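Local coordinates for (S)-2-haloacid dehalogenase IVA (Burkholderia cepacia, PDB 2NO4), which catalyses the hydrolytic dehalogenation of short-chain (S)-2-haloalkanoic acids to the (R)-2-hydroxyalkanoic acids, with inversion of configuration, at residues T74-T79 / K94-M98; L152-L157 / F169-L174; A100-L104 / E133-A138. One frame throughout, in Å; residues are numbered along the deposited sequence.

Interaction 1 of 3, residues T74-T79 / K94-M98; sequences TDEALT and KDRLM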
ATOM      1  N   THR B  74       2.634  10.640  -7.769  1.00 23.55           N
ATOM      2  CA  THR B  74       1.841  10.304  -8.950  1.00 23.50           C
ATOM      3  C   THR B  74       2.776  10.123 -10.161  1.00 23.85           C
ATOM      4  O   THR B  74       2.661   9.161 -10.904  1.00 23.27           O
ATOM      5  CB  THR B  74       0.729  11.360  -9.208  1.00 22.28           C
ATOM      6  OG1 THR B  74      -0.087  11.452  -8.027  1.00 24.39           O
ATOM      7  CG2 THR B  74      -0.162  10.970 -10.428  1.00 22.62           C
ATOM      8  N   ASP B  75       3.706  11.062 -10.323  1.00 22.27           N
ATOM      9  CA  ASP B  75       4.723  11.050 -11.368  1.00 24.47           C
ATOM     10  C   ASP B  75       5.637   9.805 -11.252  1.00 21.20           C
ATOM     11  O   ASP B  75       5.820   9.057 -12.222  1.00 22.18           O
ATOM     12  CB  ASP B  75       5.512  12.386 -11.282  1.00 29.69           C
ATOM     13  CG  ASP B  75       6.441  12.609 -12.466  1.00 36.89           C
ATOM     14  OD1 ASP B  75       7.509  11.979 -12.528  1.00 38.12           O
ATOM     15  OD2 ASP B  75       6.092  13.421 -13.344  1.00 42.00           O
ATOM     16  N   GLU B  76       6.189   9.575 -10.062  1.00 21.80           N
ATOM     17  CA  GLU B  76       7.060   8.431  -9.806  1.00 22.44           C
ATOM     18  C   GLU B  76       6.340   7.087 -10.070  1.00 21.72           C
ATOM     19  O   GLU B  76       6.912   6.185 -10.657  1.00 23.20           O
ATOM     20  CB  GLU B  76       7.593   8.476  -8.371  1.00 21.25           C
ATOM     21  CG  GLU B  76       8.572   9.648  -8.166  1.00 23.67           C
ATOM     22  CD  GLU B  76       8.936   9.880  -6.702  1.00 23.97           C
ATOM     23  OE1 GLU B  76       8.261   9.329  -5.797  1.00 23.76           O
ATOM     24  OE2 GLU B  76       9.892  10.672  -6.461  1.00 25.94           O
ATOM     25  N   ALA B  77       5.092   6.994  -9.615  1.00 22.53           N
ATOM     26  CA  ALA B  77       4.251   5.800  -9.828  1.00 21.77           C
ATOM     27  C   ALA B  77       3.966   5.557 -11.310  1.00 19.26           C
ATOM     28  O   ALA B  77       3.975   4.410 -11.770  1.00 22.28           O
ATOM     29  CB  ALA B  77       2.918   5.911  -8.992  1.00 18.57           C
ATOM     30  N   LEU B  78       3.728   6.633 -12.069  1.00 22.47           N
ATOM     31  CA  LEU B  78       3.450   6.485 -13.484  1.00 22.70           C
ATOM     32  C   LEU B  78       4.709   6.044 -14.221  1.00 23.05           C
ATOM     33  O   LEU B  78       4.644   5.179 -15.076  1.00 21.84           O
ATOM     34  CB  LEU B  78       2.949   7.774 -14.116  1.00 23.51           C
ATOM     35  CG  LEU B  78       2.677   7.776 -15.640  1.00 23.89           C
ATOM     36  CD1 LEU B  78       1.654   6.714 -16.049  1.00 22.20           C
ATOM     37  CD2 LEU B  78       2.249   9.188 -16.105  1.00 23.89           C
ATOM     38  N   THR B  79       5.837   6.683 -13.905  1.00 23.05           N
ATOM     39  CA  THR B  79       7.130   6.350 -14.508  1.00 23.72           C
ATOM     40  C   THR B  79       7.441   4.878 -14.275  1.00 23.24           C
ATOM     41  O   THR B  79       7.835   4.166 -15.195  1.00 21.13           O
ATOM     42  CB  THR B  79       8.215   7.272 -13.912  1.00 23.96           C
ATOM     43  OG1 THR B  79       7.957   8.600 -14.386  1.00 28.66           O
ATOM     44  CG2 THR B  79       9.613   6.830 -14.344  1.00 27.61           C
ATOM     45  N   LYS B  94       3.942   9.784 -20.775  1.00 30.37           N
ATOM     46  CA  LYS B  94       4.014  10.383 -19.433  1.00 31.36           C
ATOM     47  C   LYS B  94       3.400  11.792 -19.386  1.00 32.33           C
ATOM     48  O   LYS B  94       2.564  12.079 -18.517  1.00 29.95           O
ATOM     49  CB  LYS B  94       5.445  10.399 -18.906  1.00 31.70           C
ATOM     50  CG  LYS B  94       5.559  10.782 -17.452  1.00 35.65           C
ATOM     51  CD  LYS B  94       6.989  10.602 -16.978  1.00 38.13           C
ATOM     52  CE  LYS B  94       7.170  11.336 -15.677  1.00 40.51           C
ATOM     53  NZ  LYS B  94       8.525  11.122 -15.081  1.00 43.48           N
ATOM     54  N   ASP B  95       3.814  12.650 -20.315  1.00 31.44           N
ATOM     55  CA  ASP B  95       3.268  14.009 -20.421  1.00 33.71           C
ATOM     56  C   ASP B  95       1.758  13.991 -20.590  1.00 30.27           C
ATOM     57  O   ASP B  95       1.050  14.705 -19.893  1.00 31.25           O
ATOM     58  CB  ASP B  95       3.915  14.766 -21.599  1.00 37.28           C
ATOM     59  CG  ASP B  95       5.422  15.031 -21.398  1.00 42.94           C
ATOM     60  OD1 ASP B  95       5.929  14.978 -20.245  1.00 43.86           O
ATOM     61  OD2 ASP B  95       6.123  15.301 -22.415  1.00 47.27           O
ATOM     62  N   ARG B  96       1.268  13.188 -21.537  1.00 31.21           N
ATOM     63  CA  ARG B  96      -0.171  13.035 -21.797  1.00 32.77           C
ATOM     64  C   ARG B  96      -0.954  12.545 -20.583  1.00 28.00           C
ATOM     65  O   ARG B  96      -2.035  13.061 -20.252  1.00 27.49           O
ATOM     66  CB  ARG B  96      -0.410  12.055 -22.946  1.00 34.09           C
ATOM     67  CG  ARG B  96      -0.261  12.679 -24.333  1.00 41.90           C
ATOM     68  CD  ARG B  96      -0.647  11.667 -25.431  1.00 44.56           C
ATOM     69  NE  ARG B  96      -2.107  11.609 -25.576  1.00 52.36           N
ATOM     70  CZ  ARG B  96      -2.780  12.213 -26.557  1.00 54.71           C
ATOM     71  NH1 ARG B  96      -2.123  12.885 -27.504  1.00 55.40           N
ATOM     72  NH2 ARG B  96      -4.110  12.133 -26.604  1.00 57.19           N
ATOM     73  N   LEU B  97      -0.408  11.539 -19.918  1.00 26.67           N
ATOM     74  CA  LEU B  97      -1.116  10.911 -18.771  1.00 26.59           C
ATOM     75  C   LEU B  97      -1.119  11.807 -17.513  1.00 25.71           C
ATOM     76  O   LEU B  97      -2.132  11.913 -16.819  1.00 26.77           O
ATOM     77  CB  LEU B  97      -0.565   9.508 -18.519  1.00 26.25           C
ATOM     78  CG  LEU B  97      -0.939   8.429 -19.566  1.00 27.77           C
ATOM     79  CD1 LEU B  97      -0.307   7.084 -19.206  1.00 26.50           C
ATOM     80  CD2 LEU B  97      -2.432   8.273 -19.665  1.00 28.03           C
ATOM     81  N   MET B  98      -0.002  12.488 -17.261  1.00 25.50           N
ATOM     82  CA  MET B  98       0.070  13.503 -16.187  1.00 26.32           C
ATOM     83  C   MET B  98      -0.853  14.711 -16.441  1.00 27.27           C
ATOM     84  O   MET B  98      -1.495  15.202 -15.508  1.00 26.62           O
ATOM     85  CB  MET B  98       1.526  13.948 -15.953  1.00 26.02           C
ATOM     86  CG  MET B  98       2.455  12.856 -15.376  1.00 27.83           C
ATOM     87  SD  MET B  98       1.894  12.090 -13.814  1.00 28.04           S
ATOM     88  CE  MET B  98       2.158  13.403 -12.600  1.00 27.06           C
TER
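An extended Lys94, all four chi angles near t, spans the gap between two helices. Lys94 NZ donates to Asp75 OD1 at 2.9 Å, as part of a salt bridge, and to Thr79 OG1 at 2.7 Å. Asp75 is in the t rotamer, which swings its carboxylate nearer to the lysine. Thr79 is m, and its OG1 donates to Asp75 O one turn back, at 3.1 Å. Met98 does the opposite of Lys94: its m, m, m side chain folds, and Met98 CE lies 3.6 Å from Asp75 N and 4.0 Å from Thr74 CG2. Leu78 points across the interface. Leu78 CD2 lies 3.7 Å from both Leu97 CB and Met98 SD. Thr74 OG1 is hydrogen-bonded to Phe70 O, in its own helix. The axes of the short segments come within 10.8 Å and their directions differ by 134°, an oblique crossing. This is helix-helix packing in the helical cap of a HAD-superfamily L-2-haloacid dehalogenase, with a leucine-methionine interior and a lysine-bridged polar edge.

Interaction 2 of 3, residues L152-L157 / F169-L174; sequences LSADDL and FACDRL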
ATOM      1  N   LEU B 152      -8.945  20.867   1.957  1.00 29.82           N
ATOM      2  CA  LEU B 152      -7.840  20.581   2.879  1.00 27.74           C
ATOM      3  C   LEU B 152      -6.907  19.503   2.306  1.00 28.32           C
ATOM      4  O   LEU B 152      -7.359  18.496   1.752  1.00 23.97           O
ATOM      5  CB  LEU B 152      -8.402  20.219   4.242  1.00 27.74           C
ATOM      6  CG  LEU B 152      -9.271  21.353   4.805  1.00 29.13           C
ATOM      7  CD1 LEU B 152      -9.968  20.928   6.066  1.00 29.77           C
ATOM      8  CD2 LEU B 152      -8.423  22.614   5.048  1.00 30.10           C
ATOM      9  N   SER B 153      -5.602  19.743   2.417  1.00 27.86           N
ATOM     10  CA  SER B 153      -4.597  18.897   1.788  1.00 27.69           C
ATOM     11  C   SER B 153      -3.649  18.241   2.799  1.00 29.82           C
ATOM     12  O   SER B 153      -3.280  18.875   3.806  1.00 30.47           O
ATOM     13  CB  SER B 153      -3.794  19.705   0.784  1.00 26.35           C
ATOM     14  OG  SER B 153      -2.776  18.882   0.234  1.00 27.27           O
ATOM     15  N   ALA B 154      -3.241  16.997   2.517  1.00 27.27           N
ATOM     16  CA  ALA B 154      -2.157  16.309   3.271  1.00 25.65           C
ATOM     17  C   ALA B 154      -0.852  17.116   3.243  1.00 24.68           C
ATOM     18  O   ALA B 154      -0.019  17.007   4.146  1.00 22.85           O
ATOM     19  CB  ALA B 154      -1.879  14.927   2.672  1.00 23.29           C
ATOM     20  N   ASP B 155      -0.672  17.867   2.158  1.00 23.47           N
ATOM     21  CA  ASP B 155       0.513  18.654   1.926  1.00 23.90           C
ATOM     22  C   ASP B 155       0.697  19.785   2.950  1.00 26.81           C
ATOM     23  O   ASP B 155       1.800  20.309   3.081  1.00 25.98           O
ATOM     24  CB  ASP B 155       0.524  19.232   0.509  1.00 24.49           C
ATOM     25  CG  ASP B 155       1.939  19.565   0.031  1.00 27.24           C
ATOM     26  OD1 ASP B 155       2.862  18.723   0.175  1.00 25.06           O
ATOM     27  OD2 ASP B 155       2.135  20.663  -0.515  1.00 29.70           O
ATOM     28  N   ASP B 156      -0.360  20.137   3.677  1.00 26.52           N
ATOM     29  CA  ASP B 156      -0.272  21.180   4.705  1.00 31.43           C
ATOM     30  C   ASP B 156       0.481  20.644   5.914  1.00 33.26           C
ATOM     31  O   ASP B 156       1.242  21.383   6.527  1.00 34.94           O
ATOM     32  CB  ASP B 156      -1.658  21.705   5.084  1.00 32.53           C
ATOM     33  CG  ASP B 156      -2.359  22.365   3.911  1.00 36.76           C
ATOM     34  OD1 ASP B 156      -1.654  22.960   3.103  1.00 38.89           O
ATOM     35  OD2 ASP B 156      -3.600  22.265   3.744  1.00 42.06           O
ATOM     36  N   LEU B 157       0.311  19.352   6.218  1.00 32.37           N
ATOM     37  CA  LEU B 157       0.946  18.726   7.389  1.00 32.19           C
ATOM     38  C   LEU B 157       2.126  17.850   7.014  1.00 29.76           C
ATOM     39  O   LEU B 157       2.887  17.451   7.888  1.00 28.25           O
ATOM     40  CB  LEU B 157      -0.045  17.807   8.136  1.00 35.29           C
ATOM     41  CG  LEU B 157      -1.207  18.375   8.916  1.00 41.75           C
ATOM     42  CD1 LEU B 157      -1.667  17.302   9.913  1.00 43.02           C
ATOM     43  CD2 LEU B 157      -0.809  19.657   9.627  1.00 42.85           C
ATOM     44  N   PHE B 169      -6.544  17.469  11.537  1.00 25.20           N
ATOM     45  CA  PHE B 169      -6.360  18.704  10.755  1.00 26.64           C
ATOM     46  C   PHE B 169      -7.691  19.266  10.202  1.00 26.70           C
ATOM     47  O   PHE B 169      -7.924  20.481  10.269  1.00 27.88           O
ATOM     48  CB  PHE B 169      -5.333  18.469   9.622  1.00 27.88           C
ATOM     49  CG  PHE B 169      -5.045  19.690   8.772  1.00 31.02           C
ATOM     50  CD1 PHE B 169      -4.344  20.792   9.297  1.00 30.34           C
ATOM     51  CD2 PHE B 169      -5.447  19.739   7.433  1.00 30.00           C
ATOM     52  CE1 PHE B 169      -4.063  21.929   8.479  1.00 30.92           C
ATOM     53  CE2 PHE B 169      -5.180  20.868   6.637  1.00 30.66           C
ATOM     54  CZ  PHE B 169      -4.489  21.953   7.160  1.00 28.95           C
ATOM     55  N   ALA B 170      -8.540  18.390   9.650  1.00 25.56           N
ATOM     56  CA  ALA B 170      -9.869  18.767   9.153  1.00 24.94           C
ATOM     57  C   ALA B 170     -10.766  19.318  10.281  1.00 25.87           C
ATOM     58  O   ALA B 170     -11.433  20.329  10.098  1.00 24.73           O
ATOM     59  CB  ALA B 170     -10.562  17.533   8.433  1.00 23.71           C
ATOM     60  N   CYS B 171     -10.806  18.623  11.423  1.00 26.95           N
ATOM     61  CA  CYS B 171     -11.530  19.087  12.613  1.00 28.40           C
ATOM     62  C   CYS B 171     -11.047  20.470  13.020  1.00 27.27           C
ATOM     63  O   CYS B 171     -11.855  21.367  13.187  1.00 31.23           O
ATOM     64  CB  CYS B 171     -11.336  18.130  13.788  1.00 29.02           C
ATOM     65  SG  CYS B 171     -12.120  16.581  13.537  1.00 31.09           S
ATOM     66  N   ASP B 172      -9.735  20.619  13.157  1.00 29.28           N
ATOM     67  CA  ASP B 172      -9.092  21.904  13.484  1.00 30.50           C
ATOM     68  C   ASP B 172      -9.434  23.026  12.506  1.00 32.34           C
ATOM     69  O   ASP B 172      -9.886  24.103  12.925  1.00 33.14           O
ATOM     70  CB  ASP B 172      -7.565  21.768  13.638  1.00 29.21           C
ATOM     71  CG  ASP B 172      -7.161  20.844  14.781  1.00 30.30           C
ATOM     72  OD1 ASP B 172      -7.988  20.453  15.630  1.00 32.27           O
ATOM     73  OD2 ASP B 172      -5.987  20.472  14.827  1.00 31.71           O
ATOM     74  N   ARG B 173      -9.213  22.807  11.217  1.00 31.98           N
ATOM     75  CA  ARG B 173      -9.480  23.857  10.244  1.00 31.47           C
ATOM     76  C   ARG B 173     -10.968  24.182  10.105  1.00 32.42           C
ATOM     77  O   ARG B 173     -11.338  25.335   9.881  1.00 31.19           O
ATOM     78  CB  ARG B 173      -8.905  23.510   8.885  1.00 32.99           C
ATOM     79  CG  ARG B 173      -7.405  23.626   8.842  1.00 37.52           C
ATOM     80  CD  ARG B 173      -6.941  25.073   9.142  1.00 40.73           C
ATOM     81  NE  ARG B 173      -5.835  25.382   8.252  1.00 46.10           N
ATOM     82  CZ  ARG B 173      -5.983  25.812   6.999  1.00 47.53           C
ATOM     83  NH1 ARG B 173      -7.207  26.050   6.483  1.00 48.75           N
ATOM     84  NH2 ARG B 173      -4.901  26.027   6.275  1.00 48.16           N
ATOM     85  N   LEU B 174     -11.818  23.160  10.203  1.00 31.12           N
ATOM     86  CA  LEU B 174     -13.252  23.367   9.982  1.00 32.14           C
ATOM     87  C   LEU B 174     -14.036  23.766  11.222  1.00 31.97           C
ATOM     88  O   LEU B 174     -15.223  24.088  11.114  1.00 31.54           O
ATOM     89  CB  LEU B 174     -13.904  22.152   9.298  1.00 30.35           C
ATOM     90  CG  LEU B 174     -13.347  21.836   7.889  1.00 31.43           C
ATOM     91  CD1 LEU B 174     -13.887  20.487   7.424  1.00 29.89           C
ATOM     92  CD2 LEU B 174     -13.666  22.950   6.875  1.00 30.64           C
TER
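Two side chains do most of the fitting here, Leu152 from the strand end and Phe169 from the helix. Leu152 points at the helix and its two methyls part over it. Leu152 CD1 settles in a shallow hollow above Ala170, 3.8 Å from Ala170 CA and 3.9 Å from Leu174 CG. The small side chain of Ala170 leaves room for this approach. Leu152 CD2 meets Phe169 CE2 at 4.0 Å and lies 3.9 Å from Arg173 NH1. In return, Phe169 projects into the bend of the chain after the strand. Its ring is bordered by Leu152 CD2, Ser153 O, Asp156 CB and Leu157 CD2. The tightest of these fits is Phe169 CZ to Asp156 CB at 3.5 Å. Leu157 CD2 closes on Phe169 CD1 at 3.7 Å. The setting is the Rossmann-like core of the HAD fold. Strand 150-153 is the outermost strand at one side of the parallel sheet, and helix 164-174 packs against it and strand 123-128, where Leu174 touches Ile123 and Ala125. The bend that receives the ring begins with an ST turn: Ser153 OG accepts from Asp155 N at 3.0 Å, and also bonds to Gly130 O. Asp156 N donates to Ser153 O at 3.2 Å, which helps curl the chain. The exposed Arg173 reaches back to Leu152.

Interaction 3 of 3, residues A100-L104 / E133-A138; sequences AYKEL and EMLQAA. With SO4 (sulfate ion), chain I.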
ATOM      1  N   ALA B 100      -3.621  14.591 -18.180  1.00 27.51           N
ATOM      2  CA  ALA B 100      -4.957  14.069 -17.975  1.00 28.55           C
ATOM      3  C   ALA B 100      -5.278  13.955 -16.491  1.00 27.91           C
ATOM      4  O   ALA B 100      -6.394  14.219 -16.073  1.00 31.57           O
ATOM      5  CB  ALA B 100      -5.116  12.726 -18.699  1.00 26.35           C
ATOM      6  N   TYR B 101      -4.288  13.605 -15.681  1.00 29.94           N
ATOM      7  CA  TYR B 101      -4.480  13.458 -14.258  1.00 29.19           C
ATOM      8  C   TYR B 101      -4.738  14.818 -13.617  1.00 31.90           C
ATOM      9  O   TYR B 101      -5.517  14.951 -12.667  1.00 29.92           O
ATOM     10  CB  TYR B 101      -3.247  12.793 -13.599  1.00 28.67           C
ATOM     11  CG  TYR B 101      -3.639  12.048 -12.333  1.00 29.32           C
ATOM     12  CD1 TYR B 101      -3.896  10.667 -12.368  1.00 27.69           C
ATOM     13  CD2 TYR B 101      -3.816  12.729 -11.110  1.00 25.64           C
ATOM     14  CE1 TYR B 101      -4.281   9.985 -11.225  1.00 26.12           C
ATOM     15  CE2 TYR B 101      -4.221  12.051  -9.973  1.00 25.63           C
ATOM     16  CZ  TYR B 101      -4.447  10.679 -10.051  1.00 26.66           C
ATOM     17  OH  TYR B 101      -4.827  10.005  -8.940  1.00 29.35           O
ATOM     18  N   LYS B 102      -4.074  15.837 -14.155  1.00 35.25           N
ATOM     19  CA  LYS B 102      -4.164  17.184 -13.600  1.00 38.67           C
ATOM     20  C   LYS B 102      -5.591  17.673 -13.741  1.00 39.02           C
ATOM     21  O   LYS B 102      -6.048  18.461 -12.929  1.00 42.81           O
ATOM     22  CB  LYS B 102      -3.172  18.130 -14.295  1.00 39.66           C
ATOM     23  CG  LYS B 102      -2.757  19.269 -13.405  1.00 42.97           C
ATOM     24  CD  LYS B 102      -1.606  20.082 -13.961  1.00 44.40           C
ATOM     25  CE  LYS B 102      -1.584  21.400 -13.206  1.00 47.12           C
ATOM     26  NZ  LYS B 102      -0.510  22.336 -13.646  1.00 47.61           N
ATOM     27  N   GLU B 103      -6.299  17.174 -14.751  1.00 38.67           N
ATOM     28  CA  GLU B 103      -7.708  17.482 -14.947  1.00 42.67           C
ATOM     29  C   GLU B 103      -8.623  16.243 -15.052  1.00 39.91           C
ATOM     30  O   GLU B 103      -9.385  16.066 -16.017  1.00 38.58           O
ATOM     31  CB  GLU B 103      -7.857  18.436 -16.128  1.00 43.66           C
ATOM     32  CG  GLU B 103      -7.018  19.724 -15.864  1.00 48.48           C
ATOM     33  CD  GLU B 103      -7.288  20.887 -16.815  1.00 50.31           C
ATOM     34  OE1 GLU B 103      -8.027  20.717 -17.836  1.00 52.69           O
ATOM     35  OE2 GLU B 103      -6.752  21.985 -16.504  1.00 52.86           O
ATOM     36  N   LEU B 104      -8.528  15.389 -14.031  1.00 40.18           N
ATOM     37  CA  LEU B 104      -9.387  14.195 -13.896  1.00 38.59           C
ATOM     38  C   LEU B 104     -10.862  14.549 -13.924  1.00 37.21           C
ATOM     39  O   LEU B 104     -11.278  15.489 -13.248  1.00 37.06           O
ATOM     40  CB  LEU B 104      -9.132  13.504 -12.553  1.00 35.53           C
ATOM     41  CG  LEU B 104      -8.039  12.512 -12.290  1.00 35.45           C
ATOM     42  CD1 LEU B 104      -8.437  11.797 -11.004  1.00 31.57           C
ATOM     43  CD2 LEU B 104      -7.803  11.478 -13.442  1.00 32.63           C
ATOM     44  N   GLU B 133      -1.871  22.343  -5.839  1.00 26.45           N
ATOM     45  CA  GLU B 133      -1.736  22.588  -7.268  1.00 29.10           C
ATOM     46  C   GLU B 133      -2.450  21.561  -8.167  1.00 30.13           C
ATOM     47  O   GLU B 133      -3.216  21.948  -9.066  1.00 30.04           O
ATOM     48  CB  GLU B 133      -0.280  22.720  -7.715  1.00 33.66           C
ATOM     49  CG  GLU B 133      -0.234  23.204  -9.167  1.00 41.67           C
ATOM     50  CD  GLU B 133       1.140  23.220  -9.757  1.00 48.64           C
ATOM     51  OE1 GLU B 133       1.245  23.092 -11.011  1.00 51.47           O
ATOM     52  OE2 GLU B 133       2.121  23.366  -8.971  1.00 51.88           O
ATOM     53  N   MET B 134      -2.188  20.262  -7.953  1.00 28.23           N
ATOM     54  CA  MET B 134      -2.866  19.232  -8.744  1.00 26.61           C
ATOM     55  C   MET B 134      -4.390  19.191  -8.469  1.00 26.36           C
ATOM     56  O   MET B 134      -5.190  19.046  -9.393  1.00 28.25           O
ATOM     57  CB  MET B 134      -2.197  17.854  -8.544  1.00 26.13           C
ATOM     58  CG  MET B 134      -2.492  17.164  -7.218  1.00 24.99           C
ATOM     59  SD  MET B 134      -1.583  15.624  -7.054  1.00 25.29           S
ATOM     60  CE  MET B 134      -2.620  14.539  -8.107  1.00 24.44           C
ATOM     61  N   LEU B 135      -4.781  19.355  -7.212  1.00 29.55           N
ATOM     62  CA  LEU B 135      -6.172  19.194  -6.824  1.00 32.53           C
ATOM     63  C   LEU B 135      -7.017  20.380  -7.323  1.00 33.60           C
ATOM     64  O   LEU B 135      -8.125  20.187  -7.837  1.00 32.85           O
ATOM     65  CB  LEU B 135      -6.300  19.103  -5.313  1.00 34.70           C
ATOM     66  CG  LEU B 135      -7.278  18.092  -4.699  1.00 37.64           C
ATOM     67  CD1 LEU B 135      -7.534  18.562  -3.283  1.00 39.86           C
ATOM     68  CD2 LEU B 135      -8.599  17.892  -5.443  1.00 35.93           C
ATOM     69  N   GLN B 136      -6.491  21.593  -7.149  1.00 33.83           N
ATOM     70  CA  GLN B 136      -7.161  22.807  -7.631  1.00 34.52           C
ATOM     71  C   GLN B 136      -7.417  22.799  -9.135  1.00 30.95           C
ATOM     72  O   GLN B 136      -8.532  23.137  -9.588  1.00 29.14           O
ATOM     73  CB  GLN B 136      -6.404  24.077  -7.188  1.00 38.16           C
ATOM     74  CG  GLN B 136      -6.793  24.545  -5.785  1.00 44.25           C
ATOM     75  CD  GLN B 136      -8.316  24.795  -5.657  1.00 47.14           C
ATOM     76  OE1 GLN B 136      -9.012  24.137  -4.872  1.00 46.74           O
ATOM     77  NE2 GLN B 136      -8.829  25.727  -6.465  1.00 49.49           N
ATOM     78  N   ALA B 137      -6.412  22.388  -9.907  1.00 29.06           N
ATOM     79  CA  ALA B 137      -6.574  22.206 -11.347  1.00 29.58           C
ATOM     80  C   ALA B 137      -7.754  21.272 -11.689  1.00 31.07           C
ATOM     81  O   ALA B 137      -8.590  21.597 -12.545  1.00 27.68           O
ATOM     82  CB  ALA B 137      -5.270  21.696 -11.999  1.00 29.23           C
ATOM     83  N   ALA B 138      -7.796  20.103 -11.030  1.00 30.80           N
ATOM     84  CA  ALA B 138      -8.887  19.119 -11.264  1.00 30.53           C
ATOM     85  C   ALA B 138     -10.239  19.683 -10.841  1.00 29.44           C
ATOM     86  O   ALA B 138     -11.238  19.523 -11.561  1.00 28.77           O
ATOM     87  CB  ALA B 138      -8.599  17.793 -10.550  1.00 30.65           C
TER
HETATM   88  S   SO4 I1005       1.362  23.305  -4.014  1.00 46.48           S
HETATM   89  O1  SO4 I1005       1.184  24.476  -4.879  1.00 46.84           O
HETATM   90  O2  SO4 I1005       2.805  22.978  -3.976  1.00 45.56           O
HETATM   91  O3  SO4 I1005       0.882  23.658  -2.660  1.00 44.96           O
HETATM   92  O4  SO4 I1005       0.600  22.179  -4.592  1.00 42.38           O
HETATM   93  O   HOH W   1      -5.233  16.230 -10.177  1.00 22.42           O
HETATM   94  O   HOH W   2       1.710  20.824 -12.791  1.00 43.19           O
HETATM   95  O   HOH W   3      -7.909  23.444 -14.421  1.00 36.06           O
HETATM   96  O   HOH W   4     -11.371  17.843 -13.728  1.00 43.69           O
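The charged pair is Lys102 and Glu133. Lys102 is extended, and its NZ donates to Glu133 OE1 at 3.3 Å in a salt bridge. Water 2 joins the same two groups, 2.8 Å from Lys102 NZ and 2.9 Å from Glu133 OE1. Three more waters link the segments. Water 1 donates to Tyr101 O at 2.8 Å and to Met134 O at 2.9 Å. Water 3 donates to Glu103 OE2 at 2.8 Å and Ala137 O at 2.7 Å. Water 4 donates to Leu104 O at 2.4 Å, which is short, and Ala138 O at 2.7 Å. Apolar contact comes from Met134 CE, 3.5 Å from Tyr101 CE2, and from Ala137 CB, 3.8 Å from Lys102 CG. The backbones come close, with Glu103 CA 4.2 Å from Ala138 CA; the small alanine allows this. Tyr101 OH bonds to Gln54, and its ring meets that of Tyr22, a substrate-binding residue. A sulfate, probably from the crystallisation liquor, accepts from Glu133 N through O4 at 2.8 Å, and from Asn131. The segments join the end of cap helix 90-102 to core helix 132-141. Direct polar bonding rests on one salt bridge at the partly exposed edge. The other polar links between the segments pass through water. Carbonyl oxygens, all acceptors, cannot bond each other; waters 1 and 4 supply protons between them, as water 3 does for Glu103 OE2 and Ala137 O.

In the fold
Interactions 1 and 3 share helix 90-102 and have centres 13 Å apart. They touch directly: Thr74 OG1 is 4.0 Å from Met134 CE, and Thr74 CG2 is 4.1 Å from Tyr101 CG. Interaction 3 borders the substrate site. The side chain of Met134 is about 3 Å from that of Tyr22, and that of Tyr101 about 5 Å from that of Arg51. Interaction 1 lies farther back, the Thr74 side chain being about 7 Å from that of Tyr22. Interaction 2 belongs to the core domain, with its centre 26 Å from interaction 1 and 19 Å from interaction 3. Its Ser153 side chain is about 6 Å from that of substrate-binding Ser128. Helix 132-141 and strand 150-153 are consecutive elements, linking interactions 3 and 2.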